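Local coordinates for protein dephospho-CoA kinase (Legionella pneumophila subsp. pneumophila, PDB 4TTQ) that probably catalyses the last step of coenzyme A biosynthesis, using ATP to phosphorylate the 3'-hydroxyl of dephospho-CoA, at residues A[24-29]-A[152-157]; A[30-35]-A[194-199]; A[143-148]-A[184-189]. All coordinates share one frame; numbering follows the deposited sequence.

Contact 1. Residues A[24-29]-A[152-157]; sequences NIASGK and LDRIVK. With ATP (adenosine-5'-triphosphate), chain B.
The carbonyl oxygen of Ala26 is gripped side-on by Arg154, whose NE and NH2 each lie 3.1 Å from Ala26 O. This joins the phosphate-binding P-loop (Walker A), between strand 18-23 and helix 29-38, to helix 148-159. Ala26 O sits at the edge of the guanidinium, close to its plane, and both nitrogens come to the oxygen from the same face of the carbonyl. NE stands well above the carbonyl plane, 45° out of it. Both bonds are moderately bent, with N-H···O angles of 146° for NH2 and 150° for NE. The arginine chain, bent at chi2 and chi3, curls back toward the loop, and the paired bonds fix the rotation of its guanidinium. One face of that group is turned to the adenine of ATP, with C8 offset toward the rim, while Arg154 CD approaches the ribose O4'.

Next to these bonds, the methyl of Ala26 rests against Arg154 CB at 3.8 Å and also meets CG1 of Ile155. Ile25 reaches the same helix with its CD1, 4.2 Å from Ile155 CD1, and Leu170 of helix 163-171 touches both isoleucines. On its phosphate side the loop offers backbone amides to the nucleotide: Ala26 N donates to O2G of ATP, and Gly28 N to O1B at 2.9 Å. Lys29 bends at chi4, and its NZ donates a hydrogen bond of 3.2 Å to O3G on the gamma-phosphate of ATP.

Contact 2. Residues A[30-35]-A[194-199]; sequences STVAEF and SELKAK. With ATP (adenosine-5'-triphosphate), chain B.
The helix that follows the phosphate-binding loop, 29-38, packs here against helix 193-213, their short segments crossing at -54° with axes 9.9 Å apart. Leu196 reaches between the helices and divides its two methyls: CD1 meets Val32 CG2 at 3.9 Å, and CD2 lies 3.9 Å from Thr31 CG2. Its CG is anti to the backbone N (chi1 -177°), a setting that carries both methyls toward helix 29-38. CD2 also comes to the edge of the Phe35 ring, close to the ring plane.

One face of that ring is covered by Lys197, which makes a CH-pi contact: Lys197 CB stands 3.9 Å from the centroid of the Phe35 ring, 14° off its normal. CG continues toward the CE1 and CD1 rim, the aliphatic chain crossing Phe35 at about a right angle. In this P-loop kinase fold, the start of helix 29-38 also holds ATP. Ser30 N donates to ATP O2B at 2.8 Å. Thr31 is two-sided: its backbone N and OG1 both donate to ATP O2A of the alpha-phosphate, OG1 at 2.6 Å, while CG2 faces Leu196. Toward the sheet, Val32 touches Leu21 of strand 18-23, and Leu196 touches Leu187 of strand 185-188.

Contact 3. Residues A[143-148]-A[184-189]; sequences LVIAPL and DDVLIN. With ATP (adenosine-5'-triphosphate), chain B.
Asn189, just beyond the end of strand 185-188, starts with CB 3.4 Å from Ile145 O, across the parallel pairing of this edge strand with strand 140-145 in the five-stranded sheet of the P-loop kinase fold. With chi1 at -178° CG points directly away from the backbone N, which sends the amide toward the adenine. There OD1 accepts a weak hydrogen bond from N6 of ATP at 2.8 Å, and ND2 donates to N7 along a nearly straight line, 175° at the hydrogen. The amide thus reads the N6-N7 edge of the base with one acceptor and one donor. ND2 is also bonded to Ser27 O of the phosphate-binding loop, which helps to set which way round the amide lies.

As in any parallel pair, alternate residues of one strand bond to the other: Leu143 and Ile145 use both N and O, while Val144 bonds to Thr22 and Asn24 on its other side. Leu143 N donates to Asp185 O, and Leu143 O receives Leu187 N at 2.8 Å. Ile145 in turn bonds through N to Leu187 O and through O to Asn189 N. Val144 and Leu187 point to one face of the sheet, where Val144 CG2 lies near Leu187 CB. On the other face, Ile145 holds CG1 between its backbone N and carbonyl carbon (chi1 59°). This leaves CG1 4.0 Å from Val186 CG1 and CD1 4.2 Å from Ile188 CG1, so the isoleucine spans two residues of the neighbouring strand. Past the paired region, Pro147 CD comes within 3.3 Å of Asn189 O.

From the N terminus the chain runs through strand 18-23 into the loop of contact 1 and directly on into the helix of contact 2. Contact 1 closes a loop of 122 residues on helix 148-159, which follows strand 140-145 of contact 3. Contact 3 closes a shorter, largely helical excursion of 35 residues, crosses contact 1 and nests inside the 158-residue loop of contact 2; contacts 1 and 2 also cross. The closure at 194-199 lies on the helix after strand 185-188, and its Lys199 NZ is hydrogen-bonded back to Ile188 O. Together the three contacts tie the phosphate-binding loop, its following helix, two neighbouring strands and two later helices around one ATP.

Contact 1. Residues A[24-29]-A[152-157]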
# COMPACT_ATOMS: atom_id res chain seq x y z
N ASN A 24 8.14 -1.05 0.01
CA ASN A 24 8.82 0.10 0.56
C ASN A 24 8.76 1.15 -0.55
O ASN A 24 8.19 0.90 -1.62
CB ASN A 24 10.27 -0.22 1.10
CG ASN A 24 11.24 -0.79 0.05
OD1 ASN A 24 10.91 -1.04 -1.10
ND2 ASN A 24 12.47 -0.99 0.49
N ILE A 25 9.25 2.34 -0.27
CA ILE A 25 8.98 3.46 -1.16
C ILE A 25 9.64 3.20 -2.49
O ILE A 25 10.73 2.65 -2.53
CB ILE A 25 9.46 4.81 -0.53
CG1 ILE A 25 9.07 5.98 -1.45
CG2 ILE A 25 10.98 4.78 -0.22
CD1 ILE A 25 9.24 7.34 -0.80
N ALA A 26 8.97 3.57 -3.58
CA ALA A 26 9.57 3.43 -4.90
C ALA A 26 10.11 2.02 -5.15
O ALA A 26 11.11 1.86 -5.83
CB ALA A 26 10.68 4.43 -5.05
N SER A 27 9.47 1.01 -4.58
CA SER A 27 9.87 -0.39 -4.77
C SER A 27 9.34 -0.99 -6.05
O SER A 27 9.88 -1.99 -6.55
CB SER A 27 9.36 -1.23 -3.62
OG SER A 27 7.94 -1.23 -3.63
N GLY A 28 8.24 -0.43 -6.54
CA GLY A 28 7.64 -0.87 -7.77
C GLY A 28 6.29 -1.54 -7.55
O GLY A 28 5.83 -2.28 -8.43
N LYS A 29 5.65 -1.29 -6.41
CA LYS A 29 4.58 -2.18 -6.03
C LYS A 29 3.36 -1.93 -6.87
O LYS A 29 2.62 -2.85 -7.18
CB LYS A 29 4.28 -2.10 -4.54
CG LYS A 29 3.69 -0.90 -4.06
CD LYS A 29 3.05 -1.12 -2.70
CE LYS A 29 2.64 0.24 -2.05
NZ LYS A 29 3.87 1.07 -1.70
N LEU A 152 16.55 5.39 -5.35
CA LEU A 152 17.08 6.76 -5.45
C LEU A 152 16.83 7.30 -6.83
O LEU A 152 16.36 8.42 -6.99
CB LEU A 152 18.57 6.81 -5.13
CG LEU A 152 18.90 6.64 -3.64
CD1 LEU A 152 20.32 6.10 -3.43
CD2 LEU A 152 18.70 7.95 -2.92
N ASP A 153 17.12 6.49 -7.84
CA ASP A 153 16.83 6.86 -9.21
C ASP A 153 15.36 7.15 -9.37
O ASP A 153 14.95 8.09 -10.03
CB ASP A 153 17.23 5.77 -10.19
CG ASP A 153 18.72 5.52 -10.21
OD1 ASP A 153 19.49 6.50 -10.36
OD2 ASP A 153 19.12 4.35 -10.09
N ARG A 154 14.55 6.32 -8.73
CA ARG A 154 13.12 6.46 -8.86
C ARG A 154 12.66 7.73 -8.15
O ARG A 154 11.88 8.50 -8.70
CB ARG A 154 12.42 5.21 -8.29
CG ARG A 154 11.19 4.76 -9.07
CD ARG A 154 11.43 3.44 -9.80
NE ARG A 154 11.56 2.31 -8.87
CZ ARG A 154 12.18 1.18 -9.15
NH1 ARG A 154 12.72 0.98 -10.35
NH2 ARG A 154 12.23 0.23 -8.24
N ILE A 155 13.14 7.97 -6.94
CA ILE A 155 12.68 9.14 -6.19
C ILE A 155 13.12 10.43 -6.86
O ILE A 155 12.44 11.46 -6.79
CB ILE A 155 13.19 9.12 -4.75
CG1 ILE A 155 12.50 8.00 -3.99
CG2 ILE A 155 12.91 10.47 -4.03
CD1 ILE A 155 13.05 7.76 -2.62
N VAL A 156 14.28 10.40 -7.50
CA VAL A 156 14.79 11.60 -8.10
C VAL A 156 13.94 11.91 -9.36
O VAL A 156 13.59 13.07 -9.58
CB VAL A 156 16.32 11.46 -8.37
CG1 VAL A 156 16.63 10.89 -9.75
CG2 VAL A 156 17.00 12.79 -8.16
N LYS A 157 13.55 10.91 -10.15
CA LYS A 157 12.70 11.17 -11.33
C LYS A 157 11.32 11.70 -10.93
O LYS A 157 10.67 12.43 -11.68
CB LYS A 157 12.53 9.91 -12.18
CG LYS A 157 11.76 8.80 -11.47
CD LYS A 157 11.26 7.67 -12.36
CE LYS A 157 10.07 6.98 -11.72
NZ LYS A 157 8.87 7.82 -11.75
PG ATP B . 5.33 4.31 -4.44
O1G ATP B . 4.02 5.04 -4.13
O2G ATP B . 6.64 5.09 -4.38
O3G ATP B . 5.44 2.93 -3.80
PB ATP B . 5.54 2.49 -6.62
O1B ATP B . 6.90 2.09 -6.17
O2B ATP B . 4.43 1.56 -6.24
O3B ATP B . 5.25 3.98 -6.02
PA ATP B . 6.11 2.04 -9.31
O1A ATP B . 7.47 2.18 -8.67
O2A ATP B . 5.34 0.75 -9.55
O3A ATP B . 5.30 2.82 -8.19
O5' ATP B . 6.36 2.85 -10.68
C5' ATP B . 7.59 3.58 -10.89
C4' ATP B . 8.08 3.50 -12.33
O4' ATP B . 9.20 2.61 -12.28
C3' ATP B . 7.13 2.95 -13.41
O3' ATP B . 7.28 3.71 -14.62
C2' ATP B . 7.59 1.52 -13.62
O2' ATP B . 7.29 0.95 -14.90
C1' ATP B . 9.08 1.67 -13.35
N9 ATP B . 9.68 0.43 -12.91
C8 ATP B . 9.24 -0.34 -11.90
N7 ATP B . 10.03 -1.42 -11.74
C5 ATP B . 10.99 -1.31 -12.68
C6 ATP B . 12.14 -2.13 -13.05
N6 ATP B . 12.27 -3.24 -12.29
N1 ATP B . 12.92 -1.71 -14.08
C2 ATP B . 12.64 -0.57 -14.75
N3 ATP B . 11.60 0.22 -14.46
C4 ATP B . 10.76 -0.10 -13.45

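Contact 2. Residues A[30-35]-A[194-199]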
# COMPACT_ATOMS: atom_id res chain seq x y z
N SER A 30 3.18 -0.69 -7.30
CA SER A 30 2.11 -0.41 -8.21
C SER A 30 2.22 -1.23 -9.48
O SER A 30 1.22 -1.68 -10.02
CB SER A 30 2.09 1.07 -8.56
OG SER A 30 1.30 1.74 -7.62
N THR A 31 3.43 -1.40 -9.98
CA THR A 31 3.64 -2.14 -11.21
C THR A 31 3.33 -3.60 -10.94
O THR A 31 2.80 -4.31 -11.80
CB THR A 31 5.06 -1.95 -11.70
OG1 THR A 31 5.32 -0.55 -11.80
CG2 THR A 31 5.26 -2.60 -13.05
N VAL A 32 3.67 -4.04 -9.74
CA VAL A 32 3.41 -5.39 -9.34
C VAL A 32 1.93 -5.62 -9.34
O VAL A 32 1.46 -6.64 -9.81
CB VAL A 32 4.01 -5.69 -7.96
CG1 VAL A 32 3.50 -6.98 -7.42
CG2 VAL A 32 5.52 -5.80 -8.08
N ALA A 33 1.18 -4.67 -8.79
CA ALA A 33 -0.29 -4.79 -8.79
C ALA A 33 -0.83 -4.83 -10.19
O ALA A 33 -1.65 -5.68 -10.51
CB ALA A 33 -0.90 -3.65 -8.05
N GLU A 34 -0.38 -3.91 -11.04
CA GLU A 34 -0.79 -3.98 -12.43
C GLU A 34 -0.53 -5.39 -12.98
O GLU A 34 -1.41 -5.96 -13.62
CB GLU A 34 -0.07 -2.91 -13.27
CG GLU A 34 -0.32 -3.00 -14.79
CD GLU A 34 -1.78 -2.76 -15.23
OE1 GLU A 34 -2.19 -3.23 -16.33
OE2 GLU A 34 -2.54 -2.09 -14.49
N PHE A 35 0.64 -5.98 -12.74
CA PHE A 35 0.87 -7.30 -13.33
C PHE A 35 -0.10 -8.35 -12.83
O PHE A 35 -0.54 -9.17 -13.61
CB PHE A 35 2.30 -7.77 -13.10
CG PHE A 35 3.31 -7.15 -14.06
CD1 PHE A 35 3.07 -7.11 -15.41
CD2 PHE A 35 4.51 -6.65 -13.58
CE1 PHE A 35 3.98 -6.55 -16.28
CE2 PHE A 35 5.45 -6.09 -14.45
CZ PHE A 35 5.19 -6.04 -15.79
N SER A 194 10.80 -6.90 -17.04
CA SER A 194 10.62 -8.24 -17.54
C SER A 194 10.84 -9.26 -16.41
O SER A 194 10.04 -10.17 -16.23
CB SER A 194 11.58 -8.46 -18.72
OG SER A 194 11.44 -9.72 -19.29
N GLU A 195 11.89 -9.10 -15.62
CA GLU A 195 12.10 -10.05 -14.56
C GLU A 195 11.01 -9.85 -13.50
O GLU A 195 10.61 -10.77 -12.78
CB GLU A 195 13.52 -9.89 -13.97
CG GLU A 195 14.68 -10.12 -14.99
CD GLU A 195 14.99 -8.91 -15.93
OE1 GLU A 195 14.38 -7.82 -15.81
OE2 GLU A 195 15.88 -9.06 -16.81
N LEU A 196 10.52 -8.62 -13.38
CA LEU A 196 9.50 -8.35 -12.41
C LEU A 196 8.22 -9.14 -12.76
O LEU A 196 7.63 -9.82 -11.92
CB LEU A 196 9.25 -6.86 -12.35
CG LEU A 196 8.23 -6.47 -11.30
CD1 LEU A 196 8.76 -6.84 -9.93
CD2 LEU A 196 7.92 -5.00 -11.39
N LYS A 197 7.84 -9.10 -14.03
CA LYS A 197 6.69 -9.85 -14.48
C LYS A 197 6.83 -11.33 -14.24
O LYS A 197 5.88 -12.03 -13.87
CB LYS A 197 6.46 -9.62 -15.96
CG LYS A 197 5.23 -10.33 -16.48
CD LYS A 197 5.08 -10.16 -17.98
CE LYS A 197 4.06 -11.15 -18.53
NZ LYS A 197 4.74 -12.29 -19.18
N ALA A 198 8.03 -11.84 -14.49
CA ALA A 198 8.26 -13.27 -14.37
C ALA A 198 8.10 -13.68 -12.93
O ALA A 198 7.58 -14.75 -12.64
CB ALA A 198 9.67 -13.63 -14.89
N LYS A 199 8.54 -12.85 -12.00
CA LYS A 199 8.41 -13.19 -10.59
C LYS A 199 6.93 -13.13 -10.16
O LYS A 199 6.50 -13.88 -9.29
CB LYS A 199 9.25 -12.24 -9.73
CG LYS A 199 10.76 -12.39 -9.96
CD LYS A 199 11.56 -11.45 -9.11
CE LYS A 199 13.02 -11.87 -9.07
NZ LYS A 199 13.66 -11.27 -7.87
PG ATP B . 5.33 4.31 -4.44
O1G ATP B . 4.02 5.04 -4.13
O2G ATP B . 6.64 5.09 -4.38
O3G ATP B . 5.44 2.93 -3.80
PB ATP B . 5.54 2.49 -6.62
O1B ATP B . 6.90 2.09 -6.17
O2B ATP B . 4.43 1.56 -6.24
O3B ATP B . 5.25 3.98 -6.02
PA ATP B . 6.11 2.04 -9.31
O1A ATP B . 7.47 2.18 -8.67
O2A ATP B . 5.34 0.75 -9.55
O3A ATP B . 5.30 2.82 -8.19
O5' ATP B . 6.36 2.85 -10.68
C5' ATP B . 7.59 3.58 -10.89
C4' ATP B . 8.08 3.50 -12.33
O4' ATP B . 9.20 2.61 -12.28
C3' ATP B . 7.13 2.95 -13.41
O3' ATP B . 7.28 3.71 -14.62
C2' ATP B . 7.59 1.52 -13.62
O2' ATP B . 7.29 0.95 -14.90
C1' ATP B . 9.08 1.67 -13.35
N9 ATP B . 9.68 0.43 -12.91
C8 ATP B . 9.24 -0.34 -11.90
N7 ATP B . 10.03 -1.42 -11.74
C5 ATP B . 10.99 -1.31 -12.68
C6 ATP B . 12.14 -2.13 -13.05
N6 ATP B . 12.27 -3.24 -12.29
N1 ATP B . 12.92 -1.71 -14.08
C2 ATP B . 12.64 -0.57 -14.75
N3 ATP B . 11.60 0.22 -14.46
C4 ATP B . 10.76 -0.10 -13.45

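Contact 3. Residues A[143-148]-A[184-189]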
# COMPACT_ATOMS: atom_id res chain seq x y z
N LEU A 143 5.68 -8.60 0.18
CA LEU A 143 6.44 -7.36 0.35
C LEU A 143 7.36 -7.17 -0.83
O LEU A 143 8.18 -8.01 -1.12
CB LEU A 143 7.21 -7.40 1.63
CG LEU A 143 8.14 -6.24 1.91
CD1 LEU A 143 7.38 -4.95 2.06
CD2 LEU A 143 8.83 -6.58 3.17
N VAL A 144 7.15 -6.09 -1.54
CA VAL A 144 7.99 -5.72 -2.65
C VAL A 144 9.10 -4.78 -2.16
O VAL A 144 8.83 -3.90 -1.36
CB VAL A 144 7.18 -5.02 -3.72
CG1 VAL A 144 8.03 -4.68 -4.88
CG2 VAL A 144 6.05 -5.93 -4.17
N ILE A 145 10.33 -4.99 -2.61
CA ILE A 145 11.41 -4.08 -2.26
C ILE A 145 12.33 -3.89 -3.45
O ILE A 145 12.40 -4.74 -4.32
CB ILE A 145 12.23 -4.57 -1.06
CG1 ILE A 145 12.84 -5.92 -1.34
CG2 ILE A 145 11.40 -4.75 0.20
CD1 ILE A 145 14.07 -6.07 -0.58
N ALA A 146 13.05 -2.78 -3.45
CA ALA A 146 13.95 -2.43 -4.54
C ALA A 146 15.26 -1.97 -3.92
O ALA A 146 15.26 -1.49 -2.78
CB ALA A 146 13.35 -1.33 -5.40
N PRO A 147 16.37 -2.11 -4.64
CA PRO A 147 17.63 -1.61 -4.06
C PRO A 147 17.66 -0.11 -3.87
O PRO A 147 16.96 0.64 -4.56
CB PRO A 147 18.69 -2.05 -5.07
CG PRO A 147 18.09 -3.26 -5.73
CD PRO A 147 16.60 -2.98 -5.80
N LEU A 148 18.47 0.31 -2.90
CA LEU A 148 18.69 1.72 -2.61
C LEU A 148 18.91 2.56 -3.87
O LEU A 148 18.18 3.53 -4.11
CB LEU A 148 19.90 1.86 -1.66
CG LEU A 148 20.23 3.25 -1.09
CD1 LEU A 148 18.98 3.92 -0.62
CD2 LEU A 148 21.24 3.19 0.06
N ASP A 184 5.49 -13.40 3.85
CA ASP A 184 5.58 -14.78 3.40
C ASP A 184 6.38 -14.84 2.15
O ASP A 184 6.99 -15.84 1.86
CB ASP A 184 4.21 -15.35 3.12
CG ASP A 184 3.30 -15.20 4.28
OD1 ASP A 184 3.46 -16.00 5.24
OD2 ASP A 184 2.48 -14.24 4.26
N ASP A 185 6.34 -13.78 1.37
CA ASP A 185 7.20 -13.71 0.20
C ASP A 185 7.74 -12.30 0.09
O ASP A 185 7.05 -11.34 0.44
CB ASP A 185 6.46 -14.11 -1.06
CG ASP A 185 5.97 -15.57 -1.01
OD1 ASP A 185 6.72 -16.49 -1.48
OD2 ASP A 185 4.87 -15.81 -0.48
N VAL A 186 8.95 -12.19 -0.41
CA VAL A 186 9.60 -10.92 -0.64
C VAL A 186 10.04 -10.85 -2.07
O VAL A 186 10.87 -11.63 -2.54
CB VAL A 186 10.74 -10.76 0.27
CG1 VAL A 186 11.39 -9.40 0.05
CG2 VAL A 186 10.25 -10.90 1.72
N LEU A 187 9.44 -9.92 -2.78
CA LEU A 187 9.75 -9.75 -4.18
C LEU A 187 10.82 -8.71 -4.28
O LEU A 187 10.55 -7.51 -4.07
CB LEU A 187 8.54 -9.35 -4.98
CG LEU A 187 8.69 -9.61 -6.48
CD1 LEU A 187 7.36 -9.49 -7.15
CD2 LEU A 187 9.59 -8.60 -7.09
N ILE A 188 12.05 -9.16 -4.62
CA ILE A 188 13.15 -8.24 -4.77
C ILE A 188 13.15 -7.73 -6.19
O ILE A 188 13.44 -8.45 -7.13
CB ILE A 188 14.48 -8.88 -4.41
CG1 ILE A 188 14.39 -9.51 -3.00
CG2 ILE A 188 15.60 -7.81 -4.46
CD1 ILE A 188 15.64 -10.29 -2.63
N ASN A 189 12.80 -6.46 -6.33
CA ASN A 189 12.65 -5.84 -7.63
C ASN A 189 13.94 -5.21 -8.03
O ASN A 189 14.15 -4.01 -7.80
CB ASN A 189 11.54 -4.80 -7.62
CG ASN A 189 11.33 -4.16 -8.98
OD1 ASN A 189 11.74 -4.71 -9.99
ND2 ASN A 189 10.68 -2.99 -9.01
PG ATP B . 5.33 4.31 -4.44
O1G ATP B . 4.02 5.04 -4.13
O2G ATP B . 6.64 5.09 -4.38
O3G ATP B . 5.44 2.93 -3.80
PB ATP B . 5.54 2.49 -6.62
O1B ATP B . 6.90 2.09 -6.17
O2B ATP B . 4.43 1.56 -6.24
O3B ATP B . 5.25 3.98 -6.02
PA ATP B . 6.11 2.04 -9.31
O1A ATP B . 7.47 2.18 -8.67
O2A ATP B . 5.34 0.75 -9.55
O3A ATP B . 5.30 2.82 -8.19
O5' ATP B . 6.36 2.85 -10.68
C5' ATP B . 7.59 3.58 -10.89
C4' ATP B . 8.08 3.50 -12.33
O4' ATP B . 9.20 2.61 -12.28
C3' ATP B . 7.13 2.95 -13.41
O3' ATP B . 7.28 3.71 -14.62
C2' ATP B . 7.59 1.52 -13.62
O2' ATP B . 7.29 0.95 -14.90
C1' ATP B . 9.08 1.67 -13.35
N9 ATP B . 9.68 0.43 -12.91
C8 ATP B . 9.24 -0.34 -11.90
N7 ATP B . 10.03 -1.42 -11.74
C5 ATP B . 10.99 -1.31 -12.68
C6 ATP B . 12.14 -2.13 -13.05
N6 ATP B . 12.27 -3.24 -12.29
N1 ATP B . 12.92 -1.71 -14.08
C2 ATP B . 12.64 -0.57 -14.75
N3 ATP B . 11.60 0.22 -14.46
C4 ATP B . 10.76 -0.10 -13.45